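Local coordinates for lysyl oxidase (Pichia pastoris, PDB 1W7C) that oxidises the side-chain amino groups of lysyl residues to aldehydes, using a copper ion and a protein-derived topaquinone cofactor, at the interface of chains A and B. Residues are numbered along the deposited sequence; one frame, centred on the assembly and turned at random. Chains: chain A/B, Lysyl oxidase.

Contact 1: the interface of chains A and B. Residues chain A 512, 530-532; chain B 487-489, 584.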
ATOM      1  N   MET A 512      -4.797   0.829  21.284  1.00 14.86           N
ATOM      2  CA  MET A 512      -4.441   2.235  21.451  1.00 14.70           C
ATOM      3  C   MET A 512      -5.681   3.028  21.708  1.00 15.25           C
ATOM      4  O   MET A 512      -6.647   2.907  20.984  1.00 16.77           O
ATOM      5  CB  MET A 512      -3.785   2.729  20.164  1.00 15.10           C
ATOM      6  CG  MET A 512      -2.519   1.995  19.760  1.00 15.52           C
ATOM      7  SD  MET A 512      -2.034   2.412  18.095  1.00 17.61           S
ATOM      8  CE  MET A 512      -0.544   1.441  17.979  1.00 20.60           C
ATOM      9  N   LYS A 530      -2.674   9.544  25.278  1.00 16.03           N
ATOM     10  CA  LYS A 530      -2.955   8.265  24.671  1.00 15.31           C
ATOM     11  C   LYS A 530      -2.078   7.201  25.302  1.00 16.38           C
ATOM     12  O   LYS A 530      -0.949   7.463  25.705  1.00 16.97           O
ATOM     13  CB  LYS A 530      -2.749   8.318  23.139  1.00 15.64           C
ATOM     14  CG  LYS A 530      -1.377   8.797  22.691  1.00 16.26           C
ATOM     15  CD  LYS A 530      -1.250   8.791  21.182  1.00 14.54           C
ATOM     16  CE  LYS A 530      -0.059   9.513  20.671  1.00 15.60           C
ATOM     17  NZ  LYS A 530      -0.198  11.000  20.770  1.00 15.38           N
ATOM     18  N   GLN A 531      -2.622   5.991  25.380  1.00 15.71           N
ATOM     19  CA  GLN A 531      -1.948   4.843  25.950  1.00 15.32           C
ATOM     20  C   GLN A 531      -2.110   3.610  25.068  1.00 15.64           C
ATOM     21  O   GLN A 531      -3.024   3.523  24.234  1.00 16.79           O
ATOM     22  CB  GLN A 531      -2.503   4.517  27.325  1.00 16.09           C
ATOM     23  CG  GLN A 531      -2.267   5.605  28.353  1.00 17.99           C
ATOM     24  CD  GLN A 531      -2.827   5.260  29.717  1.00 18.61           C
ATOM     25  OE1 GLN A 531      -3.553   4.252  29.886  1.00 21.07           O
ATOM     26  NE2 GLN A 531      -2.527   6.110  30.695  1.00 19.37           N
ATOM     27  N   ILE A 532      -1.252   2.641  25.342  1.00 15.26           N
ATOM     28  CA  ILE A 532      -1.381   1.263  24.883  1.00 14.40           C
ATOM     29  C   ILE A 532      -1.791   0.321  26.024  1.00 15.40           C
ATOM     30  O   ILE A 532      -1.463   0.564  27.174  1.00 18.72           O
ATOM     31  CB  ILE A 532      -0.057   0.784  24.249  1.00 17.06           C
ATOM     32  CG1 ILE A 532       1.167   1.012  25.186  1.00 18.90           C
ATOM     33  CG2 ILE A 532       0.145   1.522  22.927  1.00 19.92           C
ATOM     34  CD1 ILE A 532       2.346   0.081  24.946  1.00 19.34           C
TER
ATOM     35  N   PHE B 487       5.362   6.343  22.541  0.60 20.35           N
ATOM     36  CA  PHE B 487       4.276   6.293  21.590  1.00 16.22           C
ATOM     37  C   PHE B 487       3.912   7.653  20.996  1.00 16.01           C
ATOM     38  O   PHE B 487       3.794   8.643  21.732  1.00 17.54           O
ATOM     39  CB  PHE B 487       3.138   5.759  22.444  1.00 19.13           C
ATOM     40  CG  PHE B 487       1.824   5.508  21.761  1.00 16.74           C
ATOM     41  CD1 PHE B 487       0.647   5.541  22.525  1.00 20.41           C
ATOM     42  CD2 PHE B 487       1.730   5.096  20.461  1.00 15.96           C
ATOM     43  CE1 PHE B 487      -0.575   5.249  21.959  1.00 27.24           C
ATOM     44  CE2 PHE B 487       0.481   4.806  19.898  1.00 18.23           C
ATOM     45  CZ  PHE B 487      -0.647   4.897  20.638  1.00 23.00           C
ATOM     46  N   HIS B 488       3.771   7.731  19.675  1.00 15.56           N
ATOM     47  CA  HIS B 488       3.455   9.007  19.050  1.00 15.77           C
ATOM     48  C   HIS B 488       2.681   8.809  17.772  1.00 14.63           C
ATOM     49  O   HIS B 488       2.718   7.742  17.154  1.00 15.61           O
ATOM     50  CB  HIS B 488       4.714   9.836  18.804  1.00 16.77           C
ATOM     51  CG  HIS B 488       5.727   9.128  17.953  1.00 16.17           C
ATOM     52  ND1 HIS B 488       6.536   8.124  18.451  1.00 18.45           N
ATOM     53  CD2 HIS B 488       6.044   9.239  16.629  1.00 17.84           C
ATOM     54  CE1 HIS B 488       7.303   7.654  17.475  1.00 20.84           C
ATOM     55  NE2 HIS B 488       7.032   8.317  16.361  1.00 18.49           N
ATOM     56  N   ASP B 489       1.942   9.852  17.393  1.00 13.68           N
ATOM     57  CA  ASP B 489       1.302   9.939  16.105  1.00 14.08           C
ATOM     58  C   ASP B 489       2.075  10.870  15.193  1.00 13.55           C
ATOM     59  O   ASP B 489       2.464  11.964  15.597  1.00 15.03           O
ATOM     60  CB  ASP B 489      -0.115  10.514  16.229  1.00 14.42           C
ATOM     61  CG  ASP B 489      -1.139   9.508  16.684  1.00 14.31           C
ATOM     62  OD1 ASP B 489      -0.886   8.278  16.575  1.00 15.15           O
ATOM     63  OD2 ASP B 489      -2.210   9.894  17.171  1.00 14.85           O
ATOM     64  N   ILE B 584      -5.117  10.147  17.541  1.00 14.36           N
ATOM     65  CA  ILE B 584      -5.796   9.467  18.662  1.00 15.52           C
ATOM     66  C   ILE B 584      -6.254  10.464  19.709  1.00 14.68           C
ATOM     67  O   ILE B 584      -7.411  10.452  20.121  1.00 15.55           O
ATOM     68  CB  ILE B 584      -4.883   8.398  19.266  1.00 15.41           C
ATOM     69  CG1 ILE B 584      -4.567   7.335  18.223  1.00 15.63           C
ATOM     70  CG2 ILE B 584      -5.548   7.788  20.516  1.00 15.97           C
ATOM     71  CD1 ILE B 584      -3.441   6.380  18.595  1.00 16.62           C
TER
HETATM   72  O   HOH W   1      -2.411  11.687  19.138  1.00 15.68           O
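The ring of B:Phe487 wedges between A:Lys530 and A:Ile532, two residues apart on strand 526-536 of the other subunit of this copper/topaquinone amine oxidase, a family of homodimers. Apolar packing dominates. B:Phe487 CG lies anti to the backbone N (chi1 -177°), which points the ring across the interface from the loop residue just before strand 488-498. The aliphatic run of A:Lys530 passes over one face, with CD 3.7 Å from ring atom CE1 and offset toward the rim, while the methyl CG2 of A:Ile532 sits on the opposite face, 3.9 Å from the same CE1. At the CZ rim, A:Met512 from strand 504-518 comes in obliquely from the A:Ile532 side, its CG 3.6 Å from B:Phe487 CZ and the sulfur SD close behind. With the ring of B:Phe487 cut back to an alanine, a gap would probably open between the lysine methylenes and the isoleucine methyl, and A:Met512 would lose its aromatic partner. B:Ile584 packs against a neighbouring flank of the lysine stem, its CG2 3.9 Å from A:Lys530 CB. The next residue after B:Phe487 is the copper ligand B:His488, whose CA touches A:Lys530 CE. Polar contact is made through water: the lysine chain bends at its last torsion (chi4 -74°), and NZ holds a water at 2.8 Å that also meets OD2 of B:Asp489 at 2.7 Å. This carboxylate oxygen also accepts the backbone N-H of B:Ile584 at 2.9 Å, nearly straight.

Contact 2: the interface of chains A and B. Residues chain A 449, 676-677, 683-684; chain B 659, 665, 668.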
ATOM      1  N   ASP A 449      15.351  -7.090   6.491  1.00 14.25           N
ATOM      2  CA  ASP A 449      15.224  -7.088   7.932  1.00 14.59           C
ATOM      3  C   ASP A 449      14.490  -8.316   8.484  1.00 14.21           C
ATOM      4  O   ASP A 449      14.420  -8.465   9.709  1.00 14.82           O
ATOM      5  CB  ASP A 449      14.448  -5.863   8.401  1.00 14.57           C
ATOM      6  CG  ASP A 449      13.010  -5.889   7.952  1.00 14.47           C
ATOM      7  OD1 ASP A 449      12.088  -5.759   8.808  1.00 15.63           O
ATOM      8  OD2 ASP A 449      12.769  -6.103   6.733  1.00 13.79           O
ATOM      9  N   THR A 676       5.939  -8.579   9.906  1.00 11.93           N
ATOM     10  CA  THR A 676       7.134  -7.804  10.244  1.00 13.39           C
ATOM     11  C   THR A 676       7.626  -8.100  11.654  1.00 12.48           C
ATOM     12  O   THR A 676       6.830  -8.242  12.576  1.00 13.33           O
ATOM     13  CB  THR A 676       6.931  -6.296   9.955  1.00 15.32           C
ATOM     14  OG1 THR A 676       8.200  -5.599  10.012  1.00 16.12           O
ATOM     15  CG2 THR A 676       6.038  -5.631  10.945  1.00 15.81           C
ATOM     16  N   PRO A 677       8.944  -8.247  11.845  1.00 13.30           N
ATOM     17  CA  PRO A 677       9.439  -8.520  13.190  1.00 14.48           C
ATOM     18  C   PRO A 677       9.048  -7.445  14.190  1.00 13.81           C
ATOM     19  O   PRO A 677       9.087  -6.252  13.855  1.00 15.18           O
ATOM     20  CB  PRO A 677      10.951  -8.517  13.005  0.50 21.75           C
ATOM     21  CG  PRO A 677      11.170  -8.800  11.619  0.50 12.56           C
ATOM     22  CD  PRO A 677      10.032  -8.206  10.857  0.50 11.92           C
ATOM     23  N   SER A 683      17.312  -5.783  17.960  1.00 17.60           N
ATOM     24  CA  SER A 683      17.511  -4.647  17.093  1.00 17.07           C
ATOM     25  C   SER A 683      17.034  -4.992  15.678  1.00 14.60           C
ATOM     26  O   SER A 683      16.721  -6.146  15.355  1.00 16.18           O
ATOM     27  CB  SER A 683      18.992  -4.255  17.082  1.00 17.51           C
ATOM     28  OG  SER A 683      19.780  -5.327  16.589  1.00 19.70           O
ATOM     29  N   GLU A 684      17.051  -3.977  14.834  1.00 15.65           N
ATOM     30  CA  GLU A 684      16.664  -4.094  13.431  1.00 15.67           C
ATOM     31  C   GLU A 684      17.802  -4.796  12.659  1.00 14.68           C
ATOM     32  O   GLU A 684      18.976  -4.413  12.725  1.00 17.67           O
ATOM     33  CB  GLU A 684      16.373  -2.690  12.933  1.00 17.68           C
ATOM     34  CG  GLU A 684      15.824  -2.579  11.534  1.00 17.57           C
ATOM     35  CD  GLU A 684      16.904  -2.647  10.473  1.00 17.65           C
ATOM     36  OE1 GLU A 684      17.930  -1.910  10.568  1.00 18.39           O
ATOM     37  OE2 GLU A 684      16.711  -3.423   9.520  1.00 17.42           O
TER
ATOM     38  N   ASN B 659      12.531  -3.244  16.099  1.00 15.67           N
ATOM     39  CA  ASN B 659      12.733  -2.984  14.669  1.00 14.61           C
ATOM     40  C   ASN B 659      12.901  -1.519  14.350  1.00 14.06           C
ATOM     41  O   ASN B 659      13.003  -1.175  13.177  1.00 15.74           O
ATOM     42  CB  ASN B 659      11.615  -3.632  13.812  1.00 14.35           C
ATOM     43  CG  ASN B 659      12.180  -4.493  12.711  1.00 14.21           C
ATOM     44  OD1 ASN B 659      13.112  -5.291  12.958  1.00 15.99           O
ATOM     45  ND2 ASN B 659      11.679  -4.339  11.488  1.00 15.61           N
ATOM     46  N   ILE B 665      12.681   2.032   9.980  1.00 15.06           N
ATOM     47  CA  ILE B 665      12.808   1.683   8.568  1.00 15.58           C
ATOM     48  C   ILE B 665      11.626   2.206   7.735  1.00 12.83           C
ATOM     49  O   ILE B 665      10.487   2.248   8.182  1.00 14.56           O
ATOM     50  CB  ILE B 665      13.075   0.160   8.367  1.00 16.79           C
ATOM     51  CG1 ILE B 665      11.865  -0.708   8.694  1.00 15.44           C
ATOM     52  CG2 ILE B 665      14.320  -0.238   9.158  1.00 18.66           C
ATOM     53  CD1 ILE B 665      12.112  -2.195   8.531  1.00 17.47           C
ATOM     54  N   THR B 668       8.106  -0.232   6.469  1.00 14.29           N
ATOM     55  CA  THR B 668       6.921  -0.425   7.282  1.00 14.97           C
ATOM     56  C   THR B 668       6.370   0.832   7.930  1.00 18.31           C
ATOM     57  O   THR B 668       5.428   0.742   8.715  1.00 27.64           O
ATOM     58  CB  THR B 668       7.227  -1.477   8.361  1.00 18.56           C
ATOM     59  OG1 THR B 668       8.465  -1.184   9.026  1.00 17.43           O
ATOM     60  CG2 THR B 668       7.419  -2.866   7.751  1.00 21.27           C
TER
HETATM   61  O   HOH W   2      14.889  -7.005  11.916  1.00 15.73           O
HETATM   62  O   HOH W   3       9.041  -3.168  10.959  0.80 16.49           O
HETATM   63  O   HOH W   4      13.843  -6.443  15.380  1.00 17.51           O
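B:Asn659 reaches from the short 3-10 helix 658-660 into a polar notch of chain A, at the subunit interface of this amine oxidase. Its CB rests against the backbone carbonyl O of A:Pro677, 3.6 Å away, and CG lies near the same oxygen. At the tip the amide divides its work. ND2 donates to OD1 of the A:Asp449 carboxylate at 3.1 Å (157° at H); the acceptor lies in the amide plane, but OD1 is met on its anti side, somewhat out of the carboxylate plane, the carboxylate and amide planes being 42° apart. ND2 also meets a water at 2.9 Å, shared with the hydroxyls OG1 of A:Thr676 and B:Thr668. On the other branch, OD1 of B:Asn659 meets two waters, one reaching A:Asp449 O and the other A:Ser683 O, so bonds at both ends fix the amide's rotation. Apolar atoms close the flanks: CD1 of B:Ile665 lies 3.6 Å from OD1 of A:Asp449, and CG2 of B:Ile665 lies 3.7 Å from CG of A:Glu684. The two threonines approach tip to tip, CG2 of B:Thr668 toward OG1 of A:Thr676. Chain A contributes the end of strand 670-678 and loops at 449 and 683-684; chain B contributes the 3-10 helix and the loop residues at 665 and 668, between strands 642-654 and 670-678.

Contact 3: the interface of chains A and B. Residues chain A 412, 414, 418-419, 695; chain B 367, 370, 728, 730.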
ATOM      1  N   ARG A 412      17.465   5.474   6.241  1.00 14.86           N
ATOM      2  CA  ARG A 412      18.548   6.431   6.152  1.00 15.83           C
ATOM      3  C   ARG A 412      18.570   7.317   7.378  1.00 15.84           C
ATOM      4  O   ARG A 412      17.557   7.442   8.078  1.00 15.44           O
ATOM      5  CB  ARG A 412      18.359   7.359   4.923  1.00 15.24           C
ATOM      6  CG  ARG A 412      17.292   8.443   5.181  1.00 14.66           C
ATOM      7  CD  ARG A 412      16.987   9.371   4.007  1.00 16.03           C
ATOM      8  NE  ARG A 412      18.183   9.818   3.285  1.00 15.21           N
ATOM      9  CZ  ARG A 412      19.089  10.654   3.757  1.00 16.18           C
ATOM     10  NH1 ARG A 412      18.951  11.150   4.972  1.00 16.43           N
ATOM     11  NH2 ARG A 412      20.159  10.954   3.009  1.00 16.65           N
ATOM     12  N   THR A 414      20.612  11.406   8.094  1.00 16.09           N
ATOM     13  CA  THR A 414      21.640  12.438   7.974  1.00 15.91           C
ATOM     14  C   THR A 414      21.717  13.176   9.297  1.00 18.21           C
ATOM     15  O   THR A 414      20.737  13.707   9.778  1.00 18.74           O
ATOM     16  CB  THR A 414      21.304  13.411   6.835  1.00 17.46           C
ATOM     17  OG1 THR A 414      21.343  12.703   5.589  1.00 17.33           O
ATOM     18  CG2 THR A 414      22.292  14.549   6.738  1.00 19.14           C
ATOM     19  N   TYR A 418      27.411  13.146   8.946  1.00 19.78           N
ATOM     20  CA  TYR A 418      27.370  11.925   8.145  1.00 19.65           C
ATOM     21  C   TYR A 418      26.010  11.725   7.505  1.00 19.16           C
ATOM     22  O   TYR A 418      25.016  12.338   7.912  1.00 18.51           O
ATOM     23  CB  TYR A 418      27.685  10.693   9.009  1.00 20.05           C
ATOM     24  CG  TYR A 418      26.593  10.305  10.017  1.00 18.80           C
ATOM     25  CD1 TYR A 418      25.508   9.492   9.655  1.00 19.40           C
ATOM     26  CD2 TYR A 418      26.658  10.745  11.338  1.00 18.90           C
ATOM     27  CE1 TYR A 418      24.544   9.164  10.573  1.00 18.54           C
ATOM     28  CE2 TYR A 418      25.673  10.406  12.279  1.00 20.03           C
ATOM     29  CZ  TYR A 418      24.616   9.605  11.885  1.00 18.27           C
ATOM     30  OH  TYR A 418      23.625   9.228  12.777  1.00 20.46           O
ATOM     31  N   SER A 419      25.998  10.905   6.448  1.00 18.81           N
ATOM     32  CA  SER A 419      24.758  10.357   5.936  1.00 17.58           C
ATOM     33  C   SER A 419      24.920   8.872   5.781  1.00 17.70           C
ATOM     34  O   SER A 419      25.923   8.418   5.226  1.00 20.00           O
ATOM     35  CB  SER A 419      24.392  10.966   4.585  1.00 19.76           C
ATOM     36  OG  SER A 419      23.987  12.303   4.712  1.00 20.27           O
ATOM     37  N   TYR A 695      28.628   8.034   4.359  1.00 19.29           N
ATOM     38  CA  TYR A 695      29.290   9.259   3.932  1.00 20.14           C
ATOM     39  C   TYR A 695      29.632  10.047   5.182  1.00 18.96           C
ATOM     40  O   TYR A 695      28.785  10.205   6.063  1.00 19.89           O
ATOM     41  CB  TYR A 695      28.301  10.088   3.082  1.00 19.56           C
ATOM     42  CG  TYR A 695      28.751  11.522   2.884  1.00 20.92           C
ATOM     43  CD1 TYR A 695      28.427  12.521   3.812  1.00 21.02           C
ATOM     44  CD2 TYR A 695      29.477  11.871   1.767  1.00 21.39           C
ATOM     45  CE1 TYR A 695      28.863  13.809   3.648  1.00 21.38           C
ATOM     46  CE2 TYR A 695      29.929  13.180   1.566  1.00 21.11           C
ATOM     47  CZ  TYR A 695      29.591  14.143   2.515  1.00 22.35           C
ATOM     48  OH  TYR A 695      30.018  15.437   2.336  1.00 30.26           O
TER
ATOM     49  N   PHE B 367      18.517  19.154   3.700  1.00 18.66           N
ATOM     50  CA  PHE B 367      19.758  18.705   3.069  1.00 17.45           C
ATOM     51  C   PHE B 367      19.544  18.206   1.657  1.00 18.13           C
ATOM     52  O   PHE B 367      18.428  17.927   1.249  1.00 18.34           O
ATOM     53  CB  PHE B 367      20.367  17.535   3.846  0.70 20.30           C
ATOM     54  CG  PHE B 367      20.685  17.823   5.289  0.70 20.01           C
ATOM     55  CD1 PHE B 367      19.730  17.618   6.283  0.70 21.63           C
ATOM     56  CD2 PHE B 367      21.977  18.194   5.664  0.70 21.53           C
ATOM     57  CE1 PHE B 367      20.034  17.837   7.610  0.70 21.51           C
ATOM     58  CE2 PHE B 367      22.295  18.411   7.001  0.70 23.91           C
ATOM     59  CZ  PHE B 367      21.330  18.221   7.977  0.70 25.78           C
ATOM     60  N   VAL B 370      21.195  12.113  -1.585  1.00 17.48           N
ATOM     61  CA  VAL B 370      22.406  11.306  -1.857  1.00 16.97           C
ATOM     62  C   VAL B 370      22.195  10.559  -3.157  1.00 16.02           C
ATOM     63  O   VAL B 370      21.374   9.643  -3.221  1.00 17.17           O
ATOM     64  CB  VAL B 370      22.677  10.329  -0.730  1.00 19.06           C
ATOM     65  CG1 VAL B 370      23.895   9.497  -1.052  1.00 19.21           C
ATOM     66  CG2 VAL B 370      22.819  11.104   0.639  1.00 19.25           C
ATOM     67  N   TYR B 728      27.206  15.911  -4.215  1.00 22.12           N
ATOM     68  CA  TYR B 728      26.675  15.871  -2.849  1.00 25.07           C
ATOM     69  C   TYR B 728      27.674  16.418  -1.857  1.00 27.34           C
ATOM     70  O   TYR B 728      28.762  15.841  -1.642  1.00 30.71           O
ATOM     71  CB  TYR B 728      26.281  14.456  -2.462  1.00 23.43           C
ATOM     72  CG  TYR B 728      25.717  14.356  -1.068  1.00 22.85           C
ATOM     73  CD1 TYR B 728      24.396  14.686  -0.806  1.00 20.19           C
ATOM     74  CD2 TYR B 728      26.504  13.934  -0.003  1.00 25.71           C
ATOM     75  CE1 TYR B 728      23.856  14.605   0.466  1.00 20.78           C
ATOM     76  CE2 TYR B 728      25.965  13.834   1.283  1.00 21.31           C
ATOM     77  CZ  TYR B 728      24.640  14.181   1.503  1.00 20.97           C
ATOM     78  OH  TYR B 728      24.085  14.095   2.756  1.00 22.35           O
ATOM     79  N   TYR B 730      27.549  17.767   2.136  0.70 41.87           N
ATOM     80  CA  TYR B 730      26.808  17.819   3.384  0.70 60.57           C
ATOM     81  C   TYR B 730      26.442  19.261   3.728  0.70 36.96           C
ATOM     82  O   TYR B 730      27.152  20.198   3.396  0.70 33.77           O
ATOM     83  CB  TYR B 730      27.637  17.196   4.517  0.70 36.90           C
ATOM     84  CG  TYR B 730      26.906  17.108   5.840  0.70 38.51           C
ATOM     85  CD1 TYR B 730      26.176  15.971   6.189  0.70 32.01           C
ATOM     86  CD2 TYR B 730      26.942  18.170   6.741  0.70 36.91           C
ATOM     87  CE1 TYR B 730      25.491  15.910   7.406  0.70 40.53           C
ATOM     88  CE2 TYR B 730      26.273  18.118   7.947  0.70 38.53           C
ATOM     89  CZ  TYR B 730      25.548  16.990   8.279  0.70 33.19           C
ATOM     90  OH  TYR B 730      24.889  16.957   9.480  0.70 40.46           O
TER
HETATM   91  O   HOH W   5      21.403  13.958   2.862  1.00 18.83           O
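Strands 411-415, 418-422 and 692-697 of chain A meet loops of chain B around residues 367-370 and 728-730, in the dimer interface of a copper/topaquinone amine oxidase. The phenol OH of B:Tyr728 hydrogen-bonds to A:Ser419 OG at 2.7 Å. That serine hydroxyl also meets A:Thr414 OG1, and a water joins the threonine oxygen to B:Tyr728 OH, closing a small polar ring. Within chain A, A:Arg412 NH1 donates in its guanidinium plane to A:Thr414 OG1 at 2.9 Å, which helps to fix the threonine's rotation. A:Thr414 holds this OG1 beside the backbone N (chi1 -65°), which puts CG2 anti to that N and over the centre of the B:Phe367 ring, 3.7 Å from its centroid. The same methyl lies 3.5 Å from CE1 of B:Tyr730 as the two side chains slide past each other. B:Tyr728 turns its CD2-CE2 edge onto the face of A:Tyr695; the planes stand 83° apart, with the centroids separated by 4.9 Å. On one face of B:Tyr728 lies CG2 of B:Val370, which also touches the guanidinium edge at A:Arg412 NH2, 3.6 Å away. A weak bond from B:Tyr730 N to A:Tyr695 OH adds a backbone link beside this edge-to-face pair.

Contact 2 is the nearer neighbour of both others, its C-alpha centre about 20 Å from that of contact 1 and about 22 Å from that of contact 3; contacts 1 and 3 are about 31 Å apart, the three centres forming a triangle and not a line. They share no residue, strand or loop segment, so the interface is held at separate places along the same two chains, and two-fold symmetry repeats each with the chains exchanged. Their centres lie about 34 to 48 Å from A:Asp358, the predicted catalytic base of that chain, while contact 1 adjoins a copper ligand of chain B, so dimer packing may help to hold the start of the copper-binding strand 488-498.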